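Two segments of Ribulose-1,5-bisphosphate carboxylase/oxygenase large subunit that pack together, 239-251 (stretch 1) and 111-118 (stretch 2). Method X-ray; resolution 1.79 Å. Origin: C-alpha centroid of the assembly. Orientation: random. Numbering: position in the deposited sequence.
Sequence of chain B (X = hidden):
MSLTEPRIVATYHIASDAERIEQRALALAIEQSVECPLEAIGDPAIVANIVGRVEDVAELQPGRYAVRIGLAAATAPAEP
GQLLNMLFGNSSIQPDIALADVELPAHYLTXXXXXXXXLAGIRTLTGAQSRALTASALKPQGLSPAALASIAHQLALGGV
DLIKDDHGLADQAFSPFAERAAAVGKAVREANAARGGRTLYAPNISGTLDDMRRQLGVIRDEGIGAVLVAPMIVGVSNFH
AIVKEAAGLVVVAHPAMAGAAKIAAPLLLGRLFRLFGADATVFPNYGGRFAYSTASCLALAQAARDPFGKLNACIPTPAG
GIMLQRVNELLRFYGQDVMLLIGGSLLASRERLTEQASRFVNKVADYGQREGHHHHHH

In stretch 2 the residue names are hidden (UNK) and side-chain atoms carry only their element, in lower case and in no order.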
# COMPACT_ATOMS: atom_id res chain seq x y z
N PHE B 239 1.44 10.13 -4.15
CA PHE B 239 0.64 10.23 -5.36
C PHE B 239 -0.01 11.61 -5.40
O PHE B 239 0.05 12.31 -6.41
CB PHE B 239 -0.42 9.13 -5.41
CG PHE B 239 -1.47 9.34 -6.51
CD1 PHE B 239 -1.12 9.21 -7.85
CD2 PHE B 239 -2.78 9.66 -6.18
CE1 PHE B 239 -2.07 9.40 -8.86
CE2 PHE B 239 -3.74 9.86 -7.19
CZ PHE B 239 -3.39 9.72 -8.53
N HIS B 240 -0.61 12.00 -4.28
CA HIS B 240 -1.30 13.29 -4.20
C HIS B 240 -0.32 14.45 -4.40
O HIS B 240 -0.63 15.43 -5.09
CB HIS B 240 -1.99 13.41 -2.85
CG HIS B 240 -2.90 14.59 -2.73
ND1 HIS B 240 -3.86 14.89 -3.67
CD2 HIS B 240 -3.02 15.52 -1.75
CE1 HIS B 240 -4.52 15.97 -3.29
NE2 HIS B 240 -4.03 16.37 -2.13
N ALA B 241 0.86 14.32 -3.81
CA ALA B 241 1.91 15.33 -3.97
C ALA B 241 2.30 15.51 -5.43
O ALA B 241 2.51 16.64 -5.89
CB ALA B 241 3.14 14.96 -3.14
N ILE B 242 2.41 14.40 -6.17
CA ILE B 242 2.74 14.46 -7.60
C ILE B 242 1.60 15.10 -8.39
O ILE B 242 1.84 15.86 -9.33
CB ILE B 242 3.05 13.06 -8.18
CG1 ILE B 242 4.48 12.65 -7.83
CG2 ILE B 242 2.93 13.07 -9.70
CD1 ILE B 242 5.55 13.50 -8.51
N VAL B 243 0.36 14.79 -8.02
CA VAL B 243 -0.79 15.39 -8.69
C VAL B 243 -0.68 16.91 -8.64
O VAL B 243 -0.94 17.60 -9.62
CB VAL B 243 -2.12 14.93 -8.05
CG1 VAL B 243 -3.27 15.85 -8.45
CG2 VAL B 243 -2.41 13.48 -8.42
N LYS B 244 -0.28 17.43 -7.48
CA LYS B 244 -0.11 18.87 -7.29
C LYS B 244 1.06 19.48 -8.07
O LYS B 244 1.17 20.70 -8.18
CB LYS B 244 0.03 19.19 -5.81
CG LYS B 244 -1.29 19.20 -5.07
CD LYS B 244 -1.08 19.14 -3.58
CE LYS B 244 -2.40 19.14 -2.84
NZ LYS B 244 -2.21 18.96 -1.37
N GLU B 245 1.92 18.62 -8.61
CA GLU B 245 3.08 19.07 -9.37
C GLU B 245 2.94 18.72 -10.86
O GLU B 245 3.78 19.08 -11.69
CB GLU B 245 4.36 18.46 -8.77
CG GLU B 245 4.65 18.95 -7.35
CD GLU B 245 5.80 18.21 -6.67
OE1 GLU B 245 5.95 18.35 -5.44
OE2 GLU B 245 6.55 17.50 -7.37
N ALA B 246 1.85 18.03 -11.19
CA ALA B 246 1.63 17.51 -12.54
C ALA B 246 1.55 18.60 -13.63
O ALA B 246 1.95 18.38 -14.76
CB ALA B 246 0.39 16.62 -12.57
N ALA B 247 1.01 19.76 -13.28
CA ALA B 247 1.03 20.91 -14.19
C ALA B 247 0.30 20.70 -15.52
O ALA B 247 0.84 20.98 -16.59
CB ALA B 247 2.48 21.35 -14.44
N GLY B 248 -0.94 20.20 -15.45
CA GLY B 248 -1.76 20.07 -16.65
C GLY B 248 -1.59 18.76 -17.39
O GLY B 248 -2.20 18.54 -18.45
N LEU B 249 -0.73 17.90 -16.85
CA LEU B 249 -0.56 16.55 -17.39
C LEU B 249 -1.81 15.74 -17.07
O LEU B 249 -2.43 15.94 -16.03
CB LEU B 249 0.64 15.87 -16.73
CG LEU B 249 2.03 16.44 -16.99
CD1 LEU B 249 3.09 15.60 -16.29
CD2 LEU B 249 2.30 16.50 -18.48
N VAL B 250 -2.17 14.82 -17.95
CA VAL B 250 -3.23 13.89 -17.60
C VAL B 250 -2.63 12.85 -16.63
O VAL B 250 -1.65 12.19 -16.96
CB VAL B 250 -3.84 13.20 -18.83
CG1 VAL B 250 -4.91 12.21 -18.41
CG2 VAL B 250 -4.43 14.25 -19.80
N VAL B 251 -3.21 12.74 -15.44
CA VAL B 251 -2.71 11.78 -14.46
C VAL B 251 -3.54 10.51 -14.49
O VAL B 251 -4.72 10.51 -14.13
CB VAL B 251 -2.72 12.34 -13.04
CG1 VAL B 251 -2.28 11.25 -12.02
CG2 VAL B 251 -1.82 13.56 -12.96
N UNK B 111 -10.19 20.32 0.06
CA UNK B 111 -8.78 20.20 0.41
C UNK B 111 -8.02 19.33 -0.59
O UNK B 111 -6.97 19.71 -1.08
c UNK B 111 -8.63 19.65 1.81
N UNK B 112 -8.57 18.15 -0.89
CA UNK B 112 -7.92 17.24 -1.83
C UNK B 112 -8.01 17.73 -3.29
O UNK B 112 -7.05 17.62 -4.05
c UNK B 112 -8.10 15.13 -0.37
c UNK B 112 -8.77 13.96 1.65
c UNK B 112 -6.44 14.37 1.24
c UNK B 112 -6.78 15.00 0.03
c UNK B 112 -8.46 15.80 -1.69
c UNK B 112 -9.09 14.60 0.44
c UNK B 112 -7.43 13.85 2.04
N UNK B 113 -9.17 18.25 -3.68
CA UNK B 113 -9.31 18.94 -4.96
C UNK B 113 -9.62 18.11 -6.20
O UNK B 113 -9.94 18.65 -7.25
N UNK B 114 -9.53 16.79 -6.09
CA UNK B 114 -9.89 15.92 -7.19
C UNK B 114 -9.09 16.11 -8.46
O UNK B 114 -8.02 16.71 -8.45
N UNK B 115 -9.62 15.60 -9.58
CA UNK B 115 -8.86 15.63 -10.83
C UNK B 115 -8.63 17.05 -11.31
O UNK B 115 -9.57 17.85 -11.34
c UNK B 115 -9.77 14.88 -11.81
c UNK B 115 -10.86 14.83 -9.71
c UNK B 115 -10.62 14.01 -10.94
N UNK B 116 -7.38 17.36 -11.67
CA UNK B 116 -7.07 18.70 -12.17
C UNK B 116 -7.46 18.87 -13.65
O UNK B 116 -7.68 19.98 -14.11
n UNK B 116 -4.73 19.65 -6.05
n UNK B 116 -6.25 18.11 -6.82
c UNK B 116 -5.92 19.02 -9.47
c UNK B 116 -5.00 18.67 -10.61
c UNK B 116 -5.59 19.06 -11.97
n UNK B 116 -5.21 19.54 -8.30
c UNK B 116 -5.39 19.10 -7.06
N UNK B 117 -7.52 17.76 -14.39
CA UNK B 117 -7.85 17.81 -15.82
C UNK B 117 -9.23 17.20 -16.04
O UNK B 117 -10.10 17.79 -16.68
c UNK B 117 -7.27 16.99 -18.14
c UNK B 117 -6.81 17.05 -16.67
c UNK B 117 -5.44 17.69 -16.54
N UNK B 118 -9.41 15.99 -15.50
CA UNK B 118 -10.70 15.33 -15.49
C UNK B 118 -11.19 14.86 -16.85
O UNK B 118 -10.51 14.98 -17.88

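Position 111 has a single side-chain carbon. It is helical. Its CB stays 6.9 Å from His 240 NE2, too far for contact. One carbon and no more makes it Ala 111.

Position 112 ends the helical part of the stretch. One carbon carries a ring of six carbons, with no oxygen or nitrogen. A ring carbon comes to 3.8 Å from His 240 NE2. The residue is Phe 112, and that ring carbon is CD1. Its edge points toward the face of the His 240 ring; the centroids are 5.5 Å apart and the planes stand at 77°. The backbone takes part as well, with Phe 112 O 3.1 Å from His 240 CE1, at the edge of the imidazole.

Position 113 has no side-chain atoms. It is the first residue to leave the helix, and its phi is 86°. A CB here would be jammed against the preceding carbonyl oxygen. This is Gly 113.

Position 114 also has no side-chain atoms. Its phi of 60° favours glycine, and a CB would come to 2.6 Å from a ring carbon of position 115. This is Gly 114.

Position 115 has three carbons that close a ring onto the backbone N. Only proline does this. The ring of Pro 115 makes no contact with stretch 1.

Position 116 has a chain of three carbons, a nitrogen, then a carbon carrying two more nitrogens. One terminal nitrogen lies 3.6 Å from Lys 244 CG, and a chain carbon lies 4.0 Å from Val 243 CG1. The guanidinium identifies Arg 116. The carbon is CG and the nitrogen is NH2. The other terminal nitrogen, NH1, donates hydrogen bonds to Phe 112 O at 2.9 Å and Gly 114 O at 2.8 Å, tying the side chain back to its own loop.

Position 117 has one carbon carrying two others. One branch tip lies 3.5 Å from Leu 249 O and 3.9 Å from Gly 248 O. The beta-branched, all-carbon side chain is Val 117, and that tip is CG2. The other, CG1, meets Val 250 CG2 at 4.3 Å.

Position 118 has no side-chain atoms and a phi of 70°. It is Gly 118 and makes no contact with stretch 1.

The contact buries 373 Å² in total and has no hydrogen bonds across it. Phe 112 packs against His 240 at one end. Val 117 fits against the backbone of Gly 248 and Leu 249 and the side chain of Val 250. Between them, Arg 116 is held by its internal hydrogen bonds, and Val 243 CG1 lies over one face of its guanidinium.

Stretch 2 111-118: AFGGPRVG
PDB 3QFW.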